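Local coordinates for spore coat polysaccharide biosynthesis protein SpsE (Bacillus subtilis, PDB 1VLI) that takes part in spore coat polysaccharide biosynthesis, possibly as an N-acylneuraminate-9-phosphate synthase-like enzyme, at residues S204-I209 with P234-R239. Residues are numbered along the deposited sequence; the frame is centred on the assembly and turned at random.
Sequences SNLSVI and PCAAVR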
ATOM      1  N   SER A 204       8.141 -14.316  -7.415  1.00 62.91           N
ATOM      2  CA  SER A 204       6.792 -13.824  -7.715  1.00 60.83           C
ATOM      3  C   SER A 204       5.690 -14.520  -6.914  1.00 60.72           C
ATOM      4  O   SER A 204       4.725 -13.867  -6.500  1.00 60.60           O
ATOM      5  CB  SER A 204       6.496 -13.986  -9.198  1.00 57.27           C
ATOM      6  OG  SER A 204       7.509 -13.364  -9.959  1.00 59.18           O
ATOM      7  N   ASN A 205       5.833 -15.835  -6.727  1.00 58.20           N
ATOM      8  CA  ASN A 205       4.792 -16.691  -6.178  1.00 55.56           C
ATOM      9  C   ASN A 205       3.388 -16.336  -6.658  1.00 54.00           C
ATOM     10  O   ASN A 205       2.499 -16.105  -5.849  1.00 56.16           O
ATOM     11  CB  ASN A 205       4.849 -16.703  -4.649  1.00 49.77           C
ATOM     12  CG  ASN A 205       6.103 -17.389  -4.122  1.00 62.91           C
ATOM     13  OD1 ASN A 205       6.308 -18.627  -4.280  1.00 54.07           O
ATOM     14  ND2 ASN A 205       6.953 -16.598  -3.479  1.00 54.80           N
ATOM     15  N   LEU A 206       3.184 -16.326  -7.968  1.00 52.17           N
ATOM     16  CA  LEU A 206       1.878 -15.967  -8.546  1.00 50.97           C
ATOM     17  C   LEU A 206       0.707 -16.917  -8.228  1.00 51.68           C
ATOM     18  O   LEU A 206      -0.462 -16.523  -8.348  1.00 48.01           O
ATOM     19  CB  LEU A 206       2.000 -15.759 -10.059  1.00 49.66           C
ATOM     20  CG  LEU A 206       2.942 -14.680 -10.593  1.00 55.17           C
ATOM     21  CD1 LEU A 206       2.621 -14.369 -12.049  1.00 56.17           C
ATOM     22  CD2 LEU A 206       2.821 -13.412  -9.764  1.00 55.21           C
ATOM     23  N   SER A 207       0.999 -18.168  -7.827  1.00 52.23           N
ATOM     24  CA  SER A 207      -0.090 -19.067  -7.423  1.00 55.43           C
ATOM     25  C   SER A 207      -0.861 -18.495  -6.215  1.00 56.61           C
ATOM     26  O   SER A 207      -1.949 -18.946  -5.897  1.00 61.05           O
ATOM     27  CB  SER A 207       0.407 -20.495  -7.153  1.00 57.15           C
ATOM     28  OG  SER A 207       1.503 -20.451  -6.271  1.00 60.31           O
ATOM     29  N   VAL A 208      -0.311 -17.468  -5.579  1.00 54.85           N
ATOM     30  CA  VAL A 208      -0.969 -16.801  -4.492  1.00 53.69           C
ATOM     31  C   VAL A 208      -2.229 -16.064  -4.928  1.00 58.25           C
ATOM     32  O   VAL A 208      -3.191 -15.943  -4.153  1.00 59.04           O
ATOM     33  CB  VAL A 208      -0.005 -15.820  -3.813  1.00 55.28           C
ATOM     34  CG1 VAL A 208      -0.751 -14.791  -2.940  1.00 59.10           C
ATOM     35  CG2 VAL A 208       1.023 -16.568  -3.004  1.00 53.29           C
ATOM     36  N   ILE A 209      -2.226 -15.561  -6.166  1.00 59.83           N
ATOM     37  CA  ILE A 209      -3.360 -14.795  -6.671  1.00 57.13           C
ATOM     38  C   ILE A 209      -4.691 -15.587  -6.689  1.00 55.44           C
ATOM     39  O   ILE A 209      -5.626 -15.147  -6.021  1.00 55.70           O
ATOM     40  CB  ILE A 209      -3.022 -14.144  -8.042  1.00 59.07           C
ATOM     41  CG1 ILE A 209      -1.977 -13.037  -7.839  1.00 59.05           C
ATOM     42  CG2 ILE A 209      -4.303 -13.617  -8.719  1.00 51.27           C
ATOM     43  CD1 ILE A 209      -1.443 -12.427  -9.162  1.00 59.49           C
ATOM     44  N   PRO A 234       3.496  -9.233 -15.181  1.00 52.41           N
ATOM     45  CA  PRO A 234       2.164  -8.604 -15.371  1.00 52.82           C
ATOM     46  C   PRO A 234       1.166  -9.503 -16.147  1.00 52.18           C
ATOM     47  O   PRO A 234       0.066  -9.756 -15.662  1.00 53.72           O
ATOM     48  CB  PRO A 234       2.465  -7.254 -16.111  1.00 52.33           C
ATOM     49  CG  PRO A 234       3.890  -6.905 -15.680  1.00 52.89           C
ATOM     50  CD  PRO A 234       4.593  -8.313 -15.541  1.00 51.63           C
ATOM     51  N   CYS A 235       1.552  -9.994 -17.316  1.00 51.05           N
ATOM     52  CA  CYS A 235       0.665 -10.821 -18.123  1.00 55.56           C
ATOM     53  C   CYS A 235       0.340 -12.185 -17.504  1.00 55.97           C
ATOM     54  O   CYS A 235      -0.798 -12.645 -17.579  1.00 56.08           O
ATOM     55  CB  CYS A 235       1.262 -11.042 -19.506  1.00 57.61           C
ATOM     56  SG  CYS A 235       1.256  -9.532 -20.498  1.00 67.31           S
ATOM     57  N   ALA A 236       1.331 -12.830 -16.896  1.00 55.36           N
ATOM     58  CA  ALA A 236       1.096 -14.125 -16.248  1.00 53.92           C
ATOM     59  C   ALA A 236       0.088 -13.917 -15.118  1.00 54.64           C
ATOM     60  O   ALA A 236      -0.858 -14.665 -14.991  1.00 57.24           O
ATOM     61  CB  ALA A 236       2.388 -14.704 -15.741  1.00 50.31           C
ATOM     62  N   ALA A 237       0.260 -12.853 -14.343  1.00 56.33           N
ATOM     63  CA  ALA A 237      -0.677 -12.498 -13.266  1.00 55.02           C
ATOM     64  C   ALA A 237      -2.106 -12.322 -13.786  1.00 56.01           C
ATOM     65  O   ALA A 237      -3.055 -12.872 -13.194  1.00 53.98           O
ATOM     66  CB  ALA A 237      -0.221 -11.240 -12.558  1.00 56.49           C
ATOM     67  N   VAL A 238      -2.248 -11.547 -14.876  1.00 51.57           N
ATOM     68  CA  VAL A 238      -3.543 -11.275 -15.484  1.00 49.71           C
ATOM     69  C   VAL A 238      -4.190 -12.582 -15.913  1.00 54.19           C
ATOM     70  O   VAL A 238      -5.378 -12.811 -15.662  1.00 54.66           O
ATOM     71  CB  VAL A 238      -3.404 -10.302 -16.694  1.00 53.02           C
ATOM     72  CG1 VAL A 238      -4.639 -10.334 -17.624  1.00 41.34           C
ATOM     73  CG2 VAL A 238      -3.148  -8.902 -16.198  1.00 47.61           C
ATOM     74  N   ARG A 239      -3.417 -13.467 -16.527  1.00 56.18           N
ATOM     75  CA  ARG A 239      -4.016 -14.725 -16.954  1.00 59.25           C
ATOM     76  C   ARG A 239      -4.203 -15.749 -15.822  1.00 61.18           C
ATOM     77  O   ARG A 239      -4.760 -16.803 -16.050  1.00 63.96           O
ATOM     78  CB  ARG A 239      -3.434 -15.258 -18.277  1.00 61.21           C
ATOM     79  CG  ARG A 239      -2.276 -16.217 -18.237  1.00 70.67           C
ATOM     80  CD  ARG A 239      -1.659 -16.454 -19.646  1.00 61.13           C
ATOM     81  NE  ARG A 239      -0.502 -15.583 -19.813  1.00 69.76           N
ATOM     82  CZ  ARG A 239       0.764 -15.921 -19.531  1.00 71.54           C
ATOM     83  NH1 ARG A 239       1.078 -17.170 -19.110  1.00 53.38           N
ATOM     84  NH2 ARG A 239       1.726 -14.992 -19.681  1.00 59.46           N
TER
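Leu-206 reaches helix 232-239 with a single methyl, CD1. This methyl lies 3.7 Å from Ala-236 CB and 3.6 Å from the backbone N of Ala-237, so it rests on the helix backbone as well as on a side chain. Its contact with Ala-237 CB is looser, at 4.3 Å. Three residues on, Ile-209 places the end of its longer branch, CD1, 3.8 Å from Ala-237 CB. That branch is extended (chi2 173°), which carries the methyl out to the alanine. Ala-237 CB is thus approached by both large side chains, while across the contact Ala-236 CB meets Leu-206 CD1. No hydrogen bond crosses between the segments; the contact is apolar and buried. The small alanines let the backbones come close, with Leu-206 CA and Ala-237 CA 6.4 Å apart.

A type I turn from Asn-205 to Val-208 leads into helix 208-215. The backbone bond from Ile-209 N to Leu-206 O (3.0 Å) ties the two apolar residues together. Backbone hydrogen bonds pair Leu-206 with Leu-295 and Ser-207 with Leu-296. On the inner side, Phe-223 of strand 220-225 touches Leu-206, Ile-209 and Ala-237. The contact therefore joins the turn and first residues of helix 208-215 to helix 232-239, the next helix of the barrel, over the strand that links them, a helix-strand-helix segment of the TIM barrel of the NeuB family.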